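Local coordinates for SusD superfamily protein (Bacteroides thetaiotaomicron, PDB 3MCX), which is of unknown function but, as an outer-membrane member of the SusD family, probably takes part in binding glycans for uptake, and binds zinc ions in the crystal, at residues N99-I102 with Q103-S107; S184-L187 with S188-Q192; V211-M215 with G216-K220. One frame throughout, in Å; residues are numbered along the deposited sequence. Where two conformers were deposited one is given.

Interaction 1: residues N99-I102 with Q103-S107; sequences NNLI and QKIES
The carboxylate of Glu106 has a methyl of Ile102 over one of its faces: CG2 stands 3.5 Å from Glu106 OE1 and well out of the carboxylate plane. The other oxygen, OE2, turns to a salt bridge with Lys122. The Ile102 and Glu106 side chains, one helical turn apart, run side by side in the same direction. Ile102 holds CG2 anti to its own N, with CG1 beside that N (chi1 -65°), and this sets the CG2 branch next to the following turn. The Glu106 chain is extended beyond CG, and its CG passes 3.3 Å from Ile102 O. A glutamate suits this outer position, its methylenes lying along the helix while the charge reaches outward to its mate.

The Asn99 amide, buried, is filled at both ends: OD1 accepts from Arg129 and ND2 donates to Glu157 O. On another side of the helix, Leu101 CD1 meets Ile105 CD1 at 4.2 Å, two branched apolar chains that cross at an angle.

The backbone beneath is regular alpha helix. Gln103, Lys104, Ile105 and Glu106 donate in turn to the carbonyls of Asn99, Asn100, Leu101 and Ile102; the last bond, Glu106 N to Ile102 O, is 2.9 Å long with an N-H...O angle of 164°. At the end of the stretch, Ser107 OG donates to Lys104 O at 2.9 Å, coming from above the carbonyl plane. That hydroxyl, small enough to fold back on the last turn, also pairs with Ser109.

Ile102 packs on Ala125 and Leu126 of helix 115-140, and Ile105 on Ile121 of the same helix. Leu101 lies between Ile121 and residues Ala27, Leu28 and Ile31 of helix 21-36, so this last part of helix 81-106 is shared by two neighbouring helices.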
loop_
_atom_site.group_PDB
_atom_site.type_symbol
_atom_site.label_atom_id
_atom_site.label_comp_id
_atom_site.label_asym_id
_atom_site.label_seq_id
_atom_site.Cartn_x
_atom_site.Cartn_y
_atom_site.Cartn_z
ATOM N N ASN A 99 -1.569 -20.867 -4.745
ATOM C CA ASN A 99 -2.088 -21.827 -5.697
ATOM C C ASN A 99 -1.901 -23.262 -5.238
ATOM O O ASN A 99 -2.787 -24.113 -5.373
ATOM C CB ASN A 99 -1.444 -21.592 -7.072
ATOM C CG ASN A 99 -2.060 -20.400 -7.779
ATOM O OD1 ASN A 99 -3.251 -20.169 -7.635
ATOM N ND2 ASN A 99 -1.273 -19.680 -8.574
ATOM N N ASN A 100 -0.731 -23.563 -4.661
ATOM C CA ASN A 100 -0.472 -24.880 -4.118
ATOM C C ASN A 100 -1.441 -25.259 -2.973
ATOM O O ASN A 100 -1.962 -26.352 -2.927
ATOM C CB ASN A 100 0.982 -24.974 -3.635
ATOM C CG ASN A 100 1.987 -24.953 -4.800
ATOM O OD1 ASN A 100 1.607 -25.062 -5.982
ATOM N ND2 ASN A 100 3.276 -24.804 -4.468
ATOM N N LEU A 101 -1.688 -24.276 -2.099
ATOM C CA LEU A 101 -2.578 -24.495 -0.963
ATOM C C LEU A 101 -4.031 -24.678 -1.419
ATOM O O LEU A 101 -4.685 -25.600 -0.981
ATOM C CB LEU A 101 -2.443 -23.325 0.035
ATOM C CG LEU A 101 -3.333 -23.387 1.289
ATOM C CD1 LEU A 101 -3.183 -24.669 2.075
ATOM C CD2 LEU A 101 -3.028 -22.163 2.150
ATOM N N ILE A 102 -4.494 -23.766 -2.276
ATOM C CA ILE A 102 -5.844 -23.883 -2.814
ATOM C C ILE A 102 -6.047 -25.209 -3.526
ATOM O O ILE A 102 -7.026 -25.921 -3.298
ATOM C CB ILE A 102 -6.201 -22.704 -3.739
ATOM C CG1 ILE A 102 -6.249 -21.378 -2.939
ATOM C CG2 ILE A 102 -7.533 -22.991 -4.465
ATOM C CD1 ILE A 102 -6.140 -20.092 -3.749
ATOM N N GLN A 103 -5.079 -25.604 -4.351
ATOM C CA GLN A 103 -5.180 -26.874 -5.041
ATOM C C GLN A 103 -5.184 -28.093 -4.095
ATOM O O GLN A 103 -5.911 -29.040 -4.291
ATOM C CB GLN A 103 -4.090 -27.036 -6.105
ATOM C CG GLN A 103 -4.141 -28.386 -6.867
ATOM C CD GLN A 103 -5.452 -28.691 -7.631
ATOM O OE1 GLN A 103 -6.169 -27.730 -8.020
ATOM N NE2 GLN A 103 -5.739 -29.973 -7.854
ATOM N N LYS A 104 -4.334 -28.044 -3.056
ATOM C CA LYS A 104 -4.316 -29.110 -2.068
ATOM C C LYS A 104 -5.689 -29.258 -1.392
ATOM O O LYS A 104 -6.184 -30.354 -1.212
ATOM C CB LYS A 104 -3.202 -28.846 -1.029
ATOM C CG LYS A 104 -2.931 -29.956 -0.061
ATOM C CD LYS A 104 -2.430 -31.225 -0.772
ATOM C CE LYS A 104 -2.171 -32.373 0.224
ATOM N NZ LYS A 104 -1.999 -33.689 -0.446
ATOM N N ILE A 105 -6.272 -28.123 -1.012
ATOM C CA ILE A 105 -7.638 -28.150 -0.413
ATOM C C ILE A 105 -8.677 -28.737 -1.399
ATOM O O ILE A 105 -9.450 -29.583 -1.060
ATOM C CB ILE A 105 -8.050 -26.742 0.108
ATOM C CG1 ILE A 105 -7.159 -26.293 1.293
ATOM C CG2 ILE A 105 -9.556 -26.733 0.491
ATOM C CD1 ILE A 105 -7.311 -24.838 1.646
ATOM N N GLU A 106 -8.647 -28.214 -2.620
ATOM C CA GLU A 106 -9.645 -28.636 -3.612
ATOM C C GLU A 106 -9.490 -30.046 -4.107
ATOM O O GLU A 106 -10.452 -30.666 -4.526
ATOM C CB GLU A 106 -9.646 -27.666 -4.786
ATOM C CG GLU A 106 -10.108 -26.301 -4.409
ATOM C CD GLU A 106 -10.274 -25.329 -5.571
ATOM O OE1 GLU A 106 -9.397 -25.184 -6.446
ATOM O OE2 GLU A 106 -11.295 -24.605 -5.545
ATOM N N SER A 107 -8.298 -30.609 -4.001
ATOM C CA SER A 107 -8.038 -31.952 -4.471
ATOM C C SER A 107 -8.562 -33.028 -3.496
ATOM O O SER A 107 -8.550 -34.207 -3.811
ATOM C CB SER A 107 -6.527 -32.149 -4.676
ATOM O OG SER A 107 -5.906 -32.250 -3.404
#

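Interaction 2: residues S184-L187 with S188-Q192; sequences SNAL and SGLRQ
Leu190 makes the apolar part of this helix end, its CD1 methyl reaching Ala186 CB at 4.3 Å and Leu187 CD2 at the same separation. Its CG also passes 3.5 Å from Ala186 O. CG stands beside the backbone N of Leu190 (chi1 -62°), and the isobutyl group thereby folds against the closing turn. An alanine here would probably cost Ala186 CB and Leu187 CD2 their contact with CD1 and open a gap toward Ala204 and helix 115-140.

Two backbone bonds, each spanning three residues, tighten the chain as the helix runs out. Gly189 N donates to Ala186 O with an N-H...O angle of 143°, and Leu190 N to Leu187 O over 3.2 Å; both donors stand above the carbonyl planes. The backbone angles at Gly189 do not themselves require a glycine.

Water serves the exposed side. One molecule donates to Ser184 O and accepts from Ser188 N at 3.0 Å, while a second donates to Asn185 O at 2.6 Å and bonds to Ser188 OG. Serine, short and polar, suits this wetted corner.

Ala186 rests on Leu126 and Val127 of helix 115-140, and Leu190 on Ser123 and Glu124 of the same helix. Leu187 and Leu190 both touch Ala204, so the end of helix 172-186 is packed between helices 115-140 and 201-214.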
loop_
_atom_site.group_PDB
_atom_site.type_symbol
_atom_site.label_atom_id
_atom_site.label_comp_id
_atom_site.label_asym_id
_atom_site.label_seq_id
_atom_site.Cartn_x
_atom_site.Cartn_y
_atom_site.Cartn_z
ATOM N N SER A 184 -13.709 -11.459 -4.425
ATOM C CA SER A 184 -15.159 -11.614 -4.343
ATOM C C SER A 184 -15.568 -13.052 -4.024
ATOM O O SER A 184 -16.481 -13.292 -3.211
ATOM C CB SER A 184 -15.812 -11.179 -5.669
ATOM O OG SER A 184 -15.495 -9.813 -5.947
ATOM N N ASN A 185 -14.923 -14.008 -4.685
ATOM C CA ASN A 185 -15.204 -15.433 -4.476
ATOM C C ASN A 185 -14.805 -15.881 -3.064
ATOM O O ASN A 185 -15.387 -16.840 -2.545
ATOM C CB ASN A 185 -14.516 -16.302 -5.529
ATOM C CG ASN A 185 -15.149 -16.174 -6.909
ATOM O OD1 ASN A 185 -16.347 -15.960 -7.015
ATOM N ND2 ASN A 185 -14.353 -16.366 -7.968
ATOM N N ALA A 186 -13.856 -15.179 -2.460
ATOM C CA ALA A 186 -13.430 -15.440 -1.085
ATOM C C ALA A 186 -14.456 -15.041 -0.030
ATOM O O ALA A 186 -14.526 -15.651 1.021
ATOM C CB ALA A 186 -12.124 -14.696 -0.799
ATOM N N LEU A 187 -15.270 -14.026 -0.290
ATOM C CA LEU A 187 -15.985 -13.345 0.806
ATOM C C LEU A 187 -16.829 -14.251 1.707
ATOM O O LEU A 187 -16.775 -14.133 2.939
ATOM C CB LEU A 187 -16.878 -12.214 0.256
ATOM C CG LEU A 187 -16.215 -11.048 -0.447
ATOM C CD1 LEU A 187 -17.309 -10.169 -1.019
ATOM C CD2 LEU A 187 -15.315 -10.267 0.522
ATOM N N SER A 188 -17.595 -15.143 1.111
ATOM C CA SER A 188 -18.530 -15.946 1.911
ATOM C C SER A 188 -17.837 -16.946 2.856
ATOM O O SER A 188 -18.433 -17.402 3.833
ATOM C CB SER A 188 -19.555 -16.642 1.018
ATOM O OG SER A 188 -18.929 -17.581 0.176
ATOM N N GLY A 189 -16.589 -17.288 2.569
ATOM C CA GLY A 189 -15.819 -18.175 3.427
ATOM C C GLY A 189 -15.007 -17.515 4.521
ATOM O O GLY A 189 -14.509 -18.218 5.390
ATOM N N LEU A 190 -14.860 -16.191 4.483
ATOM C CA LEU A 190 -14.017 -15.457 5.452
ATOM C C LEU A 190 -14.752 -15.258 6.779
ATOM O O LEU A 190 -15.992 -15.233 6.836
ATOM C CB LEU A 190 -13.650 -14.097 4.882
ATOM C CG LEU A 190 -12.818 -14.089 3.592
ATOM C CD1 LEU A 190 -12.718 -12.688 3.008
ATOM C CD2 LEU A 190 -11.435 -14.601 3.868
ATOM N N ARG A 191 -13.971 -15.091 7.841
ATOM C CA ARG A 191 -14.510 -14.768 9.154
ATOM C C ARG A 191 -15.245 -13.440 9.122
ATOM O O ARG A 191 -14.802 -12.503 8.438
ATOM C CB ARG A 191 -13.379 -14.610 10.173
ATOM C CG ARG A 191 -12.613 -15.858 10.478
ATOM C CD ARG A 191 -11.810 -15.648 11.742
ATOM N NE ARG A 191 -10.738 -16.625 11.892
ATOM C CZ ARG A 191 -10.887 -17.845 12.394
ATOM N NH1 ARG A 191 -12.082 -18.277 12.800
ATOM N NH2 ARG A 191 -9.819 -18.626 12.485
ATOM N N GLN A 192 -16.329 -13.357 9.890
ATOM C CA GLN A 192 -17.022 -12.086 10.145
ATOM C C GLN A 192 -16.434 -11.369 11.373
ATOM O O GLN A 192 -16.539 -10.148 11.493
ATOM C CB GLN A 192 -18.512 -12.328 10.346
ATOM C CG GLN A 192 -19.261 -12.805 9.074
ATOM C CD GLN A 192 -19.491 -11.701 8.059
ATOM O OE1 GLN A 192 -19.122 -11.818 6.863
ATOM N NE2 GLN A 192 -20.068 -10.619 8.515
HETATM O O HOH W 1 -18.108 -15.172 -1.800
HETATM O O HOH W 2 -16.002 -18.095 -0.360
HETATM O O HOH W 3 -18.577 -17.577 -3.095
HETATM O O HOH W 4 -17.988 -14.054 5.510
#

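Interaction 3: residues V211-M215 with G216-K220; sequences VYLNM and GEYQK
Tyr212 presents one ring face to Lys220, whose CB lies 3.5 Å from the ring centroid and only 6° off the normal, a CH-pi contact. In the conformer given, one of two for this lysine, the aliphatic chain then crosses the ring obliquely, bringing CD to 3.5 Å from Tyr212 CE1. Beyond that point it bends at chi4 (-59°), and a water 2.8 Å from Tyr212 OH accepts from Lys220 NZ, a link that is tentative because it rests on this conformer. Tyrosine suits a half-exposed place and lysine an exposed one: each has an apolar body to pack and a polar end for the solvent.

Tyr218 is met differently. Leu213 CD1 approaches its edge in the ring plane, 4.0 Å from CD1 of the tyrosine, while Gly216 O lies above one face, displaced toward the rim. Glu217 places its CB obliquely to the Tyr212 ring, and its CG packs 3.9 Å from CB of Met215, a selenomethionine.

The backbone explains how these groups come together. Tyr212 O takes two donors from opposite faces of its plane, Met215 N and Glu217 N, the latter at 3.0 Å. Gly216 N turns back to Leu213 O at an equal distance, arriving from above the carbonyl plane. Gly216 has phi 69°, for which glycine is well suited; a CB there would clash with Met215 O. Glu217 then occupies the N-cap position of the next helix and the centre of an inverse gamma turn, closed by a weak bond from Tyr218 N to Gly216 O.

Outside the turn, Met215 rests on Tyr176 of helix 172-186 and Leu213 reaches helix 356-370. The positive-phi glycine and its two bonds back into the last turn define a Schellman motif, ending helix 201-214 just before helix 218-231; so short a helix-turn-helix link is consistent with the TPR-like clan of the SusD family.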
loop_
_atom_site.group_PDB
_atom_site.type_symbol
_atom_site.label_atom_id
_atom_site.label_comp_id
_atom_site.label_asym_id
_atom_site.label_seq_id
_atom_site.Cartn_x
_atom_site.Cartn_y
_atom_site.Cartn_z
ATOM N N VAL A 211 -9.317 -1.622 -4.787
ATOM C CA VAL A 211 -9.190 -2.141 -6.143
ATOM C C VAL A 211 -10.166 -1.464 -7.123
ATOM O O VAL A 211 -9.770 -0.957 -8.189
ATOM C CB VAL A 211 -9.328 -3.699 -6.157
ATOM C CG1 VAL A 211 -9.386 -4.246 -7.571
ATOM C CG2 VAL A 211 -8.208 -4.324 -5.343
ATOM N N TYR A 212 -11.447 -1.482 -6.774
ATOM C CA TYR A 212 -12.473 -0.880 -7.636
ATOM C C TYR A 212 -12.210 0.611 -7.870
ATOM O O TYR A 212 -12.391 1.127 -8.974
ATOM C CB TYR A 212 -13.834 -1.078 -7.002
ATOM C CG TYR A 212 -14.466 -2.451 -7.147
ATOM C CD1 TYR A 212 -14.533 -3.101 -8.380
ATOM C CD2 TYR A 212 -15.042 -3.088 -6.034
ATOM C CE1 TYR A 212 -15.168 -4.348 -8.504
ATOM C CE2 TYR A 212 -15.681 -4.317 -6.161
ATOM C CZ TYR A 212 -15.732 -4.950 -7.380
ATOM O OH TYR A 212 -16.378 -6.174 -7.494
ATOM N N LEU A 213 -11.795 1.329 -6.836
ATOM C CA LEU A 213 -11.539 2.771 -6.965
ATOM C C LEU A 213 -10.468 3.005 -8.048
ATOM O O LEU A 213 -10.606 3.891 -8.887
ATOM C CB LEU A 213 -11.105 3.382 -5.608
ATOM C CG LEU A 213 -10.922 4.903 -5.562
ATOM C CD1 LEU A 213 -12.172 5.721 -5.949
ATOM C CD2 LEU A 213 -10.401 5.287 -4.169
ATOM N N ASN A 214 -9.415 2.199 -8.039
ATOM C CA ASN A 214 -8.294 2.342 -9.004
ATOM C C ASN A 214 -8.662 1.803 -10.386
ATOM O O ASN A 214 -7.948 2.040 -11.354
ATOM C CB ASN A 214 -7.019 1.717 -8.429
ATOM C CG ASN A 214 -6.374 2.613 -7.424
ATOM O OD1 ASN A 214 -5.841 3.674 -7.803
ATOM N ND2 ASN A 214 -6.475 2.253 -6.133
HETATM N N MSE A 215 -9.808 1.138 -10.496
HETATM C CA MSE A 215 -10.376 0.798 -11.808
HETATM C C MSE A 215 -11.344 1.862 -12.291
HETATM O O MSE A 215 -11.890 1.736 -13.411
HETATM C CB MSE A 215 -11.201 -0.472 -11.747
HETATM C CG MSE A 215 -10.477 -1.693 -11.507
HETATM SE SE MSE A 215 -11.720 -3.187 -11.338
HETATM C CE MSE A 215 -12.135 -3.495 -12.767
ATOM N N GLY A 216 -11.630 2.875 -11.470
ATOM C CA GLY A 216 -12.655 3.859 -11.801
ATOM C C GLY A 216 -14.065 3.272 -11.761
ATOM O O GLY A 216 -14.988 3.797 -12.375
ATOM N N GLU A 217 -14.209 2.138 -11.074
ATOM C CA GLU A 217 -15.513 1.470 -10.845
ATOM C C GLU A 217 -16.121 2.058 -9.572
ATOM O O GLU A 217 -16.140 1.426 -8.485
ATOM C CB GLU A 217 -15.360 -0.044 -10.714
ATOM C CG GLU A 217 -15.033 -0.719 -12.047
ATOM C CD GLU A 217 -16.215 -0.887 -12.960
ATOM O OE1 GLU A 217 -17.391 -0.607 -12.575
ATOM O OE2 GLU A 217 -15.960 -1.321 -14.106
ATOM N N TYR A 218 -16.594 3.292 -9.706
ATOM C CA TYR A 218 -16.937 4.084 -8.514
ATOM C C TYR A 218 -18.111 3.525 -7.733
ATOM O O TYR A 218 -18.043 3.485 -6.501
ATOM C CB TYR A 218 -17.150 5.564 -8.862
ATOM C CG TYR A 218 -15.956 6.168 -9.575
ATOM C CD1 TYR A 218 -14.729 6.240 -8.948
ATOM C CD2 TYR A 218 -16.078 6.657 -10.866
ATOM C CE1 TYR A 218 -13.608 6.791 -9.629
ATOM C CE2 TYR A 218 -14.997 7.193 -11.541
ATOM C CZ TYR A 218 -13.797 7.252 -10.932
ATOM O OH TYR A 218 -12.705 7.790 -11.610
ATOM N N GLN A 219 -19.195 3.115 -8.403
ATOM C CA GLN A 219 -20.317 2.520 -7.668
ATOM C C GLN A 219 -19.867 1.243 -6.912
ATOM O O GLN A 219 -20.255 1.049 -5.757
ATOM C CB GLN A 219 -21.475 2.198 -8.593
ATOM C CG GLN A 219 -22.707 1.714 -7.860
ATOM C CD GLN A 219 -23.275 2.750 -6.904
ATOM O OE1 GLN A 219 -23.526 3.895 -7.286
ATOM N NE2 GLN A 219 -23.490 2.348 -5.652
ATOM N N LYS A 220 -19.114 0.349 -7.563
ATOM C CA LYS A 220 -18.644 -0.871 -6.883
ATOM C C LYS A 220 -17.731 -0.540 -5.709
ATOM O O LYS A 220 -17.782 -1.196 -4.663
ATOM C CB LYS A 220 -17.931 -1.813 -7.854
ATOM C CG LYS A 220 -18.842 -2.324 -8.953
ATOM C CD LYS A 220 -18.068 -3.001 -10.040
ATOM C CE LYS A 220 -19.001 -3.688 -10.981
ATOM N NZ LYS A 220 -19.830 -4.707 -10.265
HETATM O O HOH W 5 -17.454 -6.879 -9.943
#

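All three interactions are local turns at or near helix ends, met in series along the chain. Interactions 1 and 2 lie on the same side of the molecule, centres 17 Å apart and nearest atoms about 9 Å; helix 115-140 joins them, offering Leu126 to both Ile102 and Ala186. Interactions 2 and 3 touch, Ser184 OG packing 4.1 Å from Tyr212 OH where successive helices 172-186 and 201-214 meet. Interaction 3 comes near metal: the Met215 side chain is about 10 Å from a bound zinc and about 6 Å from that of Glu177, a residue known to bind zinc in this protein, though no zinc is bound to it in this chain. Interaction 2 is remote from such sites.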